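PDB 4TQK: lectin 2 from Agrocybe aegerita, which binds N-acetylglucosamine at several sites of its beta-propeller and probably recognises glycans that carry this sugar. Local coordinates for residues 75-80 with 118-123; 137-142 with 154-159. The protein carries 1 engineered substitution. All coordinates share one frame; numbering follows the deposited sequence.

Overall arrangement
Seen from the N terminus, the chain builds a beta-propeller blade by blade, each an antiparallel sheet. Contact 1 reaches from strand 73-77 of one sheet to strand 117-121, the first strand of the next, and so closes a loop that holds strands 82-85 and 98-101, the outer part of that blade, and the connection onward. Contact 2 follows in series, without nesting or crossing: it joins strands 139-146 and 154-157 of the following sheet across a connection that carries the short strand 149-150. Contact 1 therefore ties two blades together, and contact 2 completes one of them. Their centres lie about 15 Å apart and they touch where Ile-123 packs on Val-141. A bound N-acetylglucosamine sits beside each.

Contact 1: 75-80 with 118-123; sequences VGFGNA and RYLADI. With NAG (2-acetamido-2-deoxy-beta-D-glucopyranose), chain D.
With chi1 near -63° for Phe-77 and a similar value for Arg-118, CG in both residues stands anti to the carbonyl carbon, so the ring and the arginine chain run alongside each other from opposing strands. Arg-118 lays its aliphatic part over one face of the Phe-77 ring: CB sits 3.9 Å from the Phe-77 ring centroid, close to the normal, in a CH-pi contact, while CD of Arg-118 comes to 3.7 Å from Phe-77 CD1. A bend at chi3 then turns the arginine chain, and the guanidinium lies 64° from the ring plane. At the guanidinium edge, in plane, lies a water that accepts from NH1 and is also within hydrogen-bonding distance of Gly-78 O; NH1 also bonds to Phe-104 O. Leu-120 fills the other part of the interface. Its CD2 is 3.8 Å from Phe-77 CZ, and its CD1 meets Val-75 CG1 tip to tip at 3.5 Å, a tight fit. Val-60 and Leu-62 of strand 60-64 and Ile-131 of strand 130-134 line the same core. Beyond the strand end, Asn-79 N gives a straight bond (2.9 Å, 165°) to O7 of the N-acetylglucosamine, which Asn-46, Gly-52 and Trp-54 also hold. Facing sheets joined by apolar side chains, with a sugar site beyond one strand's end: this is the blade-to-blade packing of a beta-propeller lectin.

Contact 2: 137-142 with 154-159; sequences KGVLVS and TLVLKD. With NAG (2-acetamido-2-deoxy-beta-D-glucopyranose), chain E.
Val-139 and Leu-157, then Val-141 and Thr-154, form antiparallel hydrogen-bonded pairs, but Val-156 is an extra residue between them, a beta bulge that shifts the register by one before Leu-140 meets Leu-155. Val-139 N reaches Leu-157 O at 2.9 Å, and Val-139 O accepts from Val-156 N. The Val-156 side chain crosses both valines of the facing strand: CG2, wedged between backbone N and carbonyl carbon, lies 3.7 Å from Val-141 CG2 and 3.9 Å from Val-139 CG1. On the face of Leu-140 and Leu-155, the Leu-140 methyl CD1 lies over the Leu-155 backbone, 3.9 Å from its N. Leu-155 turns its own CD2 to within 3.4 Å of Lys-137 O. Gly-138 brings CA close to Leu-157 O and, at 3.2 Å, to Asp-159 O. Past the strand, the Asp-159 carboxylate takes hydroxyls O3 and O4 of an N-acetylglucosamine, with O4 at 2.7 Å from OD2; Trp-167, Gly-165 and Asp-192 also bond to the sugar. Strand 154-157 borders strand 139-146, which also pairs with strand 130-134, where Ile-132 and Phe-134 meet Val-139, and with the short strand 149-150.

Contact 1: 75-80 with 118-123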
ATOM      1  N   VAL A  75       5.909 -11.773 -11.447  1.00  5.69           N
ATOM      2  CA  VAL A  75       6.903 -12.779 -11.780  1.00  5.30           C
ATOM      3  C   VAL A  75       6.253 -13.990 -12.425  1.00  8.21           C
ATOM      4  O   VAL A  75       5.231 -14.485 -11.952  1.00 10.17           O
ATOM      5  CB  VAL A  75       7.652 -13.261 -10.547  1.00  5.71           C
ATOM      6  CG1 VAL A  75       8.697 -14.294 -10.948  1.00  6.29           C
ATOM      7  CG2 VAL A  75       8.287 -12.088  -9.804  1.00  5.12           C
ATOM      8  N   GLY A  76       6.850 -14.470 -13.506  1.00  6.77           N
ATOM      9  CA  GLY A  76       6.277 -15.571 -14.259  1.00  5.31           C
ATOM     10  C   GLY A  76       7.373 -16.491 -14.734  1.00  5.48           C
ATOM     11  O   GLY A  76       8.418 -16.026 -15.190  1.00  6.17           O
ATOM     12  N   PHE A  77       7.151 -17.793 -14.579  1.00  8.30           N
ATOM     13  CA  PHE A  77       8.056 -18.817 -15.075  1.00  7.84           C
ATOM     14  C   PHE A  77       7.514 -19.279 -16.422  1.00 11.64           C
ATOM     15  O   PHE A  77       6.578 -20.082 -16.473  1.00 13.02           O
ATOM     16  CB  PHE A  77       8.091 -20.023 -14.135  1.00  2.83           C
ATOM     17  CG  PHE A  77       8.627 -19.728 -12.757  1.00  3.65           C
ATOM     18  CD1 PHE A  77       9.903 -20.143 -12.391  1.00  4.86           C
ATOM     19  CD2 PHE A  77       7.836 -19.103 -11.814  1.00  2.24           C
ATOM     20  CE1 PHE A  77      10.387 -19.906 -11.126  1.00  2.99           C
ATOM     21  CE2 PHE A  77       8.310 -18.855 -10.535  1.00  2.99           C
ATOM     22  CZ  PHE A  77       9.590 -19.254 -10.188  1.00  5.91           C
ATOM     23  N   GLY A  78       8.107 -18.795 -17.508  1.00 10.82           N
ATOM     24  CA  GLY A  78       7.588 -19.077 -18.835  1.00 14.62           C
ATOM     25  C   GLY A  78       8.335 -20.163 -19.581  1.00 11.56           C
ATOM     26  O   GLY A  78       8.775 -21.145 -18.984  1.00 16.14           O
ATOM     27  N   ASN A  79       8.478 -19.983 -20.889  1.00 11.08           N
ATOM     28  CA  ASN A  79       9.195 -20.946 -21.726  1.00 10.58           C
ATOM     29  C   ASN A  79      10.704 -20.884 -21.528  1.00 10.02           C
ATOM     30  O   ASN A  79      11.299 -21.862 -21.067  1.00 10.40           O
ATOM     31  CB  ASN A  79       8.835 -20.775 -23.212  1.00 14.09           C
ATOM     32  CG  ASN A  79       7.392 -21.152 -23.514  1.00 14.72           C
ATOM     33  OD1 ASN A  79       6.803 -21.998 -22.841  1.00 12.70           O
ATOM     34  ND2 ASN A  79       6.817 -20.519 -24.530  1.00 12.61           N
ATOM     35  N   ALA A  80      11.315 -19.741 -21.859  1.00  5.90           N
ATOM     36  CA  ALA A  80      12.778 -19.610 -21.807  1.00  5.72           C
ATOM     37  C   ALA A  80      13.356 -19.287 -20.417  1.00  6.11           C
ATOM     38  O   ALA A  80      14.576 -19.268 -20.233  1.00  3.83           O
ATOM     39  CB  ALA A  80      13.264 -18.605 -22.833  1.00  2.92           C
ATOM     40  N   ARG A 118       7.378 -24.623  -8.270  1.00  4.84           N
ATOM     41  CA  ARG A 118       8.216 -23.428  -8.315  1.00  7.07           C
ATOM     42  C   ARG A 118       7.621 -22.308  -7.457  1.00  8.68           C
ATOM     43  O   ARG A 118       6.472 -21.900  -7.659  1.00  7.19           O
ATOM     44  CB  ARG A 118       8.447 -22.968  -9.760  1.00  5.69           C
ATOM     45  CG  ARG A 118       9.414 -23.849 -10.529  1.00  5.71           C
ATOM     46  CD  ARG A 118       9.223 -23.727 -12.031  1.00  5.68           C
ATOM     47  NE  ARG A 118       8.009 -24.407 -12.477  1.00  4.83           N
ATOM     48  CZ  ARG A 118       7.536 -24.359 -13.716  1.00  6.48           C
ATOM     49  NH1 ARG A 118       8.164 -23.654 -14.637  1.00  7.38           N
ATOM     50  NH2 ARG A 118       6.430 -25.013 -14.032  1.00  9.77           N
ATOM     51  N   TYR A 119       8.421 -21.836  -6.497  1.00  4.91           N
ATOM     52  CA  TYR A 119       7.987 -20.872  -5.489  1.00  4.92           C
ATOM     53  C   TYR A 119       8.949 -19.703  -5.450  1.00  7.75           C
ATOM     54  O   TYR A 119      10.106 -19.813  -5.872  1.00  6.19           O
ATOM     55  CB  TYR A 119       8.014 -21.493  -4.094  1.00  6.99           C
ATOM     56  CG  TYR A 119       6.999 -22.577  -3.825  1.00  7.11           C
ATOM     57  CD1 TYR A 119       5.710 -22.514  -4.353  1.00  6.86           C
ATOM     58  CD2 TYR A 119       7.327 -23.654  -3.026  1.00  3.57           C
ATOM     59  CE1 TYR A 119       4.790 -23.511  -4.085  1.00  9.60           C
ATOM     60  CE2 TYR A 119       6.424 -24.641  -2.758  1.00  3.87           C
ATOM     61  CZ  TYR A 119       5.164 -24.573  -3.280  1.00  6.38           C
ATOM     62  OH  TYR A 119       4.274 -25.573  -2.989  1.00  8.30           O
ATOM     63  N   LEU A 120       8.468 -18.596  -4.909  1.00  6.67           N
ATOM     64  CA  LEU A 120       9.286 -17.418  -4.690  1.00  7.72           C
ATOM     65  C   LEU A 120       9.215 -17.111  -3.192  1.00  8.21           C
ATOM     66  O   LEU A 120       8.125 -16.869  -2.660  1.00  9.92           O
ATOM     67  CB  LEU A 120       8.732 -16.250  -5.510  1.00  8.10           C
ATOM     68  CG  LEU A 120       8.689 -16.434  -7.035  1.00  5.61           C
ATOM     69  CD1 LEU A 120       7.900 -15.338  -7.715  1.00  4.41           C
ATOM     70  CD2 LEU A 120      10.099 -16.473  -7.613  1.00 10.19           C
ATOM     71  N   ALA A 121      10.355 -17.160  -2.503  1.00  2.56           N
ATOM     72  CA  ALA A 121      10.375 -16.910  -1.054  1.00  5.03           C
ATOM     73  C   ALA A 121      11.651 -16.223  -0.562  1.00  5.05           C
ATOM     74  O   ALA A 121      12.738 -16.435  -1.121  1.00  5.70           O
ATOM     75  CB  ALA A 121      10.144 -18.204  -0.282  1.00  8.03           C
ATOM     76  N   ASP A 122      11.512 -15.426   0.499  1.00  6.22           N
ATOM     77  CA  ASP A 122      12.637 -14.733   1.123  1.00  3.72           C
ATOM     78  C   ASP A 122      13.303 -15.644   2.152  1.00  7.99           C
ATOM     79  O   ASP A 122      13.393 -15.305   3.341  1.00  9.06           O
ATOM     80  CB  ASP A 122      12.158 -13.421   1.779  1.00  6.61           C
ATOM     81  CG  ASP A 122      13.303 -12.541   2.288  1.00  9.94           C
ATOM     82  OD1 ASP A 122      14.473 -12.789   1.927  1.00  9.42           O
ATOM     83  OD2 ASP A 122      13.027 -11.583   3.046  1.00  8.64           O
ATOM     84  N   ILE A 123      13.796 -16.791   1.689  1.00 12.92           N
ATOM     85  CA  ILE A 123      14.355 -17.810   2.575  1.00 11.03           C
ATOM     86  C   ILE A 123      15.616 -17.370   3.301  1.00 11.77           C
ATOM     87  O   ILE A 123      15.999 -17.981   4.294  1.00 19.03           O
ATOM     88  CB  ILE A 123      14.698 -19.106   1.815  1.00  4.54           C
ATOM     89  CG1 ILE A 123      15.426 -18.767   0.506  1.00  5.84           C
ATOM     90  CG2 ILE A 123      13.446 -19.945   1.595  1.00  3.37           C
ATOM     91  CD1 ILE A 123      15.961 -19.972  -0.226  1.00  6.76           C
TER
HETATM   92  C1  NAG D 502       7.862 -15.102 -24.772  1.00 16.93           C
HETATM   93  C2  NAG D 502       7.455 -14.976 -23.311  1.00 10.55           C
HETATM   94  C3  NAG D 502       6.958 -13.562 -23.071  1.00 11.62           C
HETATM   95  C4  NAG D 502       8.036 -12.569 -23.533  1.00 15.78           C
HETATM   96  C5  NAG D 502       8.517 -12.886 -24.956  1.00 20.17           C
HETATM   97  C6  NAG D 502       9.659 -11.986 -25.428  1.00 26.58           C
HETATM   98  C7  NAG D 502       6.668 -17.069 -22.382  1.00 11.05           C
HETATM   99  C8  NAG D 502       5.473 -17.925 -22.068  1.00 10.30           C
HETATM  100  N2  NAG D 502       6.409 -15.932 -23.023  1.00 12.25           N
HETATM  101  O1  NAG D 502       8.231 -16.430 -25.044  1.00 28.72           O
HETATM  102  O3  NAG D 502       6.648 -13.406 -21.704  1.00  9.54           O
HETATM  103  O4  NAG D 502       7.549 -11.254 -23.452  1.00 12.79           O
HETATM  104  O5  NAG D 502       8.941 -14.236 -25.014  1.00 17.13           O
HETATM  105  O6  NAG D 502      10.899 -12.538 -25.019  1.00 31.13           O
HETATM  106  O7  NAG D 502       7.804 -17.424 -22.058  1.00  9.60           O
HETATM  107  O   HOH W   1       7.390 -23.232 -17.243  1.00 14.72           O

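Contact 2: 137-142 with 154-159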
ATOM      1  N   LYS A 137      16.116 -33.559  -9.338  1.00  3.30           N
ATOM      2  CA  LYS A 137      17.115 -34.124  -8.442  1.00  3.20           C
ATOM      3  C   LYS A 137      17.070 -33.577  -7.024  1.00  4.93           C
ATOM      4  O   LYS A 137      17.961 -33.844  -6.228  1.00  7.97           O
ATOM      5  CB  LYS A 137      18.513 -33.923  -9.037  1.00  9.11           C
ATOM      6  CG  LYS A 137      18.752 -34.669 -10.329  1.00  9.58           C
ATOM      7  CD  LYS A 137      18.026 -36.016 -10.277  1.00 15.68           C
ATOM      8  CE  LYS A 137      18.976 -37.190 -10.409  1.00 22.91           C
ATOM      9  NZ  LYS A 137      18.912 -37.773 -11.773  1.00 19.29           N
ATOM     10  N   GLY A 138      16.027 -32.824  -6.703  1.00  8.12           N
ATOM     11  CA  GLY A 138      15.891 -32.280  -5.369  1.00  7.63           C
ATOM     12  C   GLY A 138      15.471 -30.819  -5.396  1.00  8.17           C
ATOM     13  O   GLY A 138      14.751 -30.376  -6.300  1.00  6.45           O
ATOM     14  N   VAL A 139      15.927 -30.071  -4.400  1.00  4.07           N
ATOM     15  CA  VAL A 139      15.585 -28.664  -4.272  1.00  4.57           C
ATOM     16  C   VAL A 139      16.662 -27.822  -4.958  1.00  5.90           C
ATOM     17  O   VAL A 139      17.842 -27.890  -4.585  1.00  6.80           O
ATOM     18  CB  VAL A 139      15.457 -28.278  -2.788  1.00  6.07           C
ATOM     19  CG1 VAL A 139      14.998 -26.853  -2.655  1.00  6.51           C
ATOM     20  CG2 VAL A 139      14.481 -29.214  -2.083  1.00  8.37           C
ATOM     21  N   LEU A 140      16.248 -27.057  -5.968  1.00  9.43           N
ATOM     22  CA  LEU A 140      17.119 -26.116  -6.671  1.00 14.87           C
ATOM     23  C   LEU A 140      16.861 -24.718  -6.138  1.00 10.78           C
ATOM     24  O   LEU A 140      15.715 -24.292  -6.046  1.00 12.75           O
ATOM     25  CB  LEU A 140      16.815 -26.093  -8.183  1.00  9.39           C
ATOM     26  CG  LEU A 140      17.076 -27.251  -9.145  1.00 11.09           C
ATOM     27  CD1 LEU A 140      18.557 -27.473  -9.339  1.00 10.86           C
ATOM     28  CD2 LEU A 140      16.386 -28.497  -8.643  1.00  9.79           C
ATOM     29  N   VAL A 141      17.923 -23.994  -5.809  1.00 16.48           N
ATOM     30  CA  VAL A 141      17.781 -22.608  -5.369  1.00 13.41           C
ATOM     31  C   VAL A 141      18.595 -21.639  -6.234  1.00 18.37           C
ATOM     32  O   VAL A 141      19.747 -21.920  -6.596  1.00 14.89           O
ATOM     33  CB  VAL A 141      18.146 -22.427  -3.875  1.00 15.53           C
ATOM     34  CG1 VAL A 141      18.351 -20.952  -3.539  1.00 12.85           C
ATOM     35  CG2 VAL A 141      17.058 -23.014  -2.997  1.00 17.53           C
ATOM     36  N   SER A 142      17.967 -20.521  -6.592  1.00 11.71           N
ATOM     37  CA  SER A 142      18.656 -19.439  -7.250  1.00  9.36           C
ATOM     38  C   SER A 142      18.635 -18.224  -6.329  1.00 13.43           C
ATOM     39  O   SER A 142      17.562 -17.782  -5.885  1.00 12.42           O
ATOM     40  CB  SER A 142      17.989 -19.097  -8.569  1.00  6.32           C
ATOM     41  OG  SER A 142      18.599 -17.951  -9.140  1.00  8.02           O
ATOM     42  N   THR A 154      21.157 -23.857  -8.256  1.00  9.86           N
ATOM     43  CA  THR A 154      22.013 -24.788  -7.542  1.00  7.37           C
ATOM     44  C   THR A 154      21.210 -25.776  -6.693  1.00 10.23           C
ATOM     45  O   THR A 154      20.352 -25.380  -5.900  1.00  6.98           O
ATOM     46  CB  THR A 154      22.979 -24.040  -6.629  1.00  8.31           C
ATOM     47  OG1 THR A 154      23.626 -23.000  -7.374  1.00  5.57           O
ATOM     48  CG2 THR A 154      24.016 -24.988  -6.055  1.00  5.59           C
ATOM     49  N   LEU A 155      21.519 -27.061  -6.854  1.00 12.47           N
ATOM     50  CA  LEU A 155      20.930 -28.134  -6.052  1.00 14.39           C
ATOM     51  C   LEU A 155      21.398 -28.014  -4.600  1.00 12.62           C
ATOM     52  O   LEU A 155      22.509 -28.452  -4.272  1.00 12.73           O
ATOM     53  CB  LEU A 155      21.404 -29.477  -6.582  1.00  8.99           C
ATOM     54  CG  LEU A 155      20.399 -30.517  -7.021  1.00 16.35           C
ATOM     55  CD1 LEU A 155      21.139 -31.832  -7.258  1.00  8.70           C
ATOM     56  CD2 LEU A 155      19.225 -30.713  -6.037  1.00 10.80           C
ATOM     57  N   VAL A 156      20.548 -27.465  -3.730  1.00 17.36           N
ATOM     58  CA  VAL A 156      20.911 -27.265  -2.316  1.00 18.33           C
ATOM     59  C   VAL A 156      20.614 -28.475  -1.427  1.00 14.70           C
ATOM     60  O   VAL A 156      21.053 -28.528  -0.278  1.00 18.01           O
ATOM     61  CB  VAL A 156      20.229 -26.037  -1.695  1.00  9.16           C
ATOM     62  CG1 VAL A 156      20.786 -24.773  -2.289  1.00 11.23           C
ATOM     63  CG2 VAL A 156      18.715 -26.102  -1.854  1.00  7.94           C
ATOM     64  N   LEU A 157      19.863 -29.434  -1.956  1.00  4.72           N
ATOM     65  CA  LEU A 157      19.436 -30.586  -1.174  1.00  4.81           C
ATOM     66  C   LEU A 157      18.950 -31.685  -2.107  1.00  3.86           C
ATOM     67  O   LEU A 157      18.084 -31.453  -2.949  1.00  6.17           O
ATOM     68  CB  LEU A 157      18.329 -30.163  -0.200  1.00  7.84           C
ATOM     69  CG  LEU A 157      17.811 -31.184   0.816  1.00 13.82           C
ATOM     70  CD1 LEU A 157      18.902 -31.554   1.810  1.00 11.64           C
ATOM     71  CD2 LEU A 157      16.557 -30.650   1.553  1.00  8.40           C
ATOM     72  N   LYS A 158      19.511 -32.881  -1.960  1.00  6.40           N
ATOM     73  CA  LYS A 158      19.133 -34.027  -2.788  1.00  7.95           C
ATOM     74  C   LYS A 158      17.943 -34.816  -2.229  1.00  8.49           C
ATOM     75  O   LYS A 158      18.075 -35.989  -1.860  1.00  9.27           O
ATOM     76  CB  LYS A 158      20.337 -34.959  -3.006  1.00  8.37           C
ATOM     77  CG  LYS A 158      21.379 -34.410  -3.974  1.00 14.45           C
ATOM     78  CD  LYS A 158      22.664 -35.226  -3.925  1.00 19.79           C
ATOM     79  CE  LYS A 158      23.528 -35.011  -5.162  1.00 19.91           C
ATOM     80  NZ  LYS A 158      24.101 -33.638  -5.234  1.00 28.53           N
ATOM     81  N   ASP A 159      16.780 -34.174  -2.194  1.00 10.83           N
ATOM     82  CA  ASP A 159      15.578 -34.754  -1.596  1.00  8.10           C
ATOM     83  C   ASP A 159      14.361 -33.932  -2.032  1.00  7.48           C
ATOM     84  O   ASP A 159      14.505 -32.844  -2.595  1.00  8.74           O
ATOM     85  CB  ASP A 159      15.704 -34.756  -0.061  1.00  8.33           C
ATOM     86  CG  ASP A 159      15.017 -35.959   0.594  1.00  8.80           C
ATOM     87  OD1 ASP A 159      14.279 -36.677  -0.099  1.00  9.35           O
ATOM     88  OD2 ASP A 159      15.201 -36.179   1.811  1.00  9.62           O
TER
HETATM   89  C1  NAG E 503      11.960 -41.679   1.248  1.00 14.29           C
HETATM   90  C2  NAG E 503      11.414 -40.274   1.052  1.00 10.89           C
HETATM   91  C3  NAG E 503      12.634 -39.391   0.833  1.00 14.20           C
HETATM   92  C4  NAG E 503      13.488 -39.455   2.094  1.00 18.19           C
HETATM   93  C5  NAG E 503      13.672 -40.886   2.613  1.00 16.39           C
HETATM   94  C6  NAG E 503      14.159 -40.850   4.056  1.00 13.92           C
HETATM   95  C7  NAG E 503       9.179 -40.052   0.172  1.00 16.50           C
HETATM   96  C8  NAG E 503       8.323 -39.818  -1.043  1.00 11.74           C
HETATM   97  N2  NAG E 503      10.486 -40.177  -0.045  1.00 14.08           N
HETATM   98  O1  NAG E 503      10.981 -42.676   1.102  1.00 25.43           O
HETATM   99  O3  NAG E 503      12.249 -38.061   0.578  1.00 11.11           O
HETATM  100  O4  NAG E 503      14.755 -38.857   1.872  1.00 14.13           O
HETATM  101  O5  NAG E 503      12.493 -41.674   2.551  1.00 13.58           O
HETATM  102  O6  NAG E 503      14.477 -42.171   4.419  1.00 22.77           O
HETATM  103  O7  NAG E 503       8.673 -40.130   1.296  1.00 11.44           O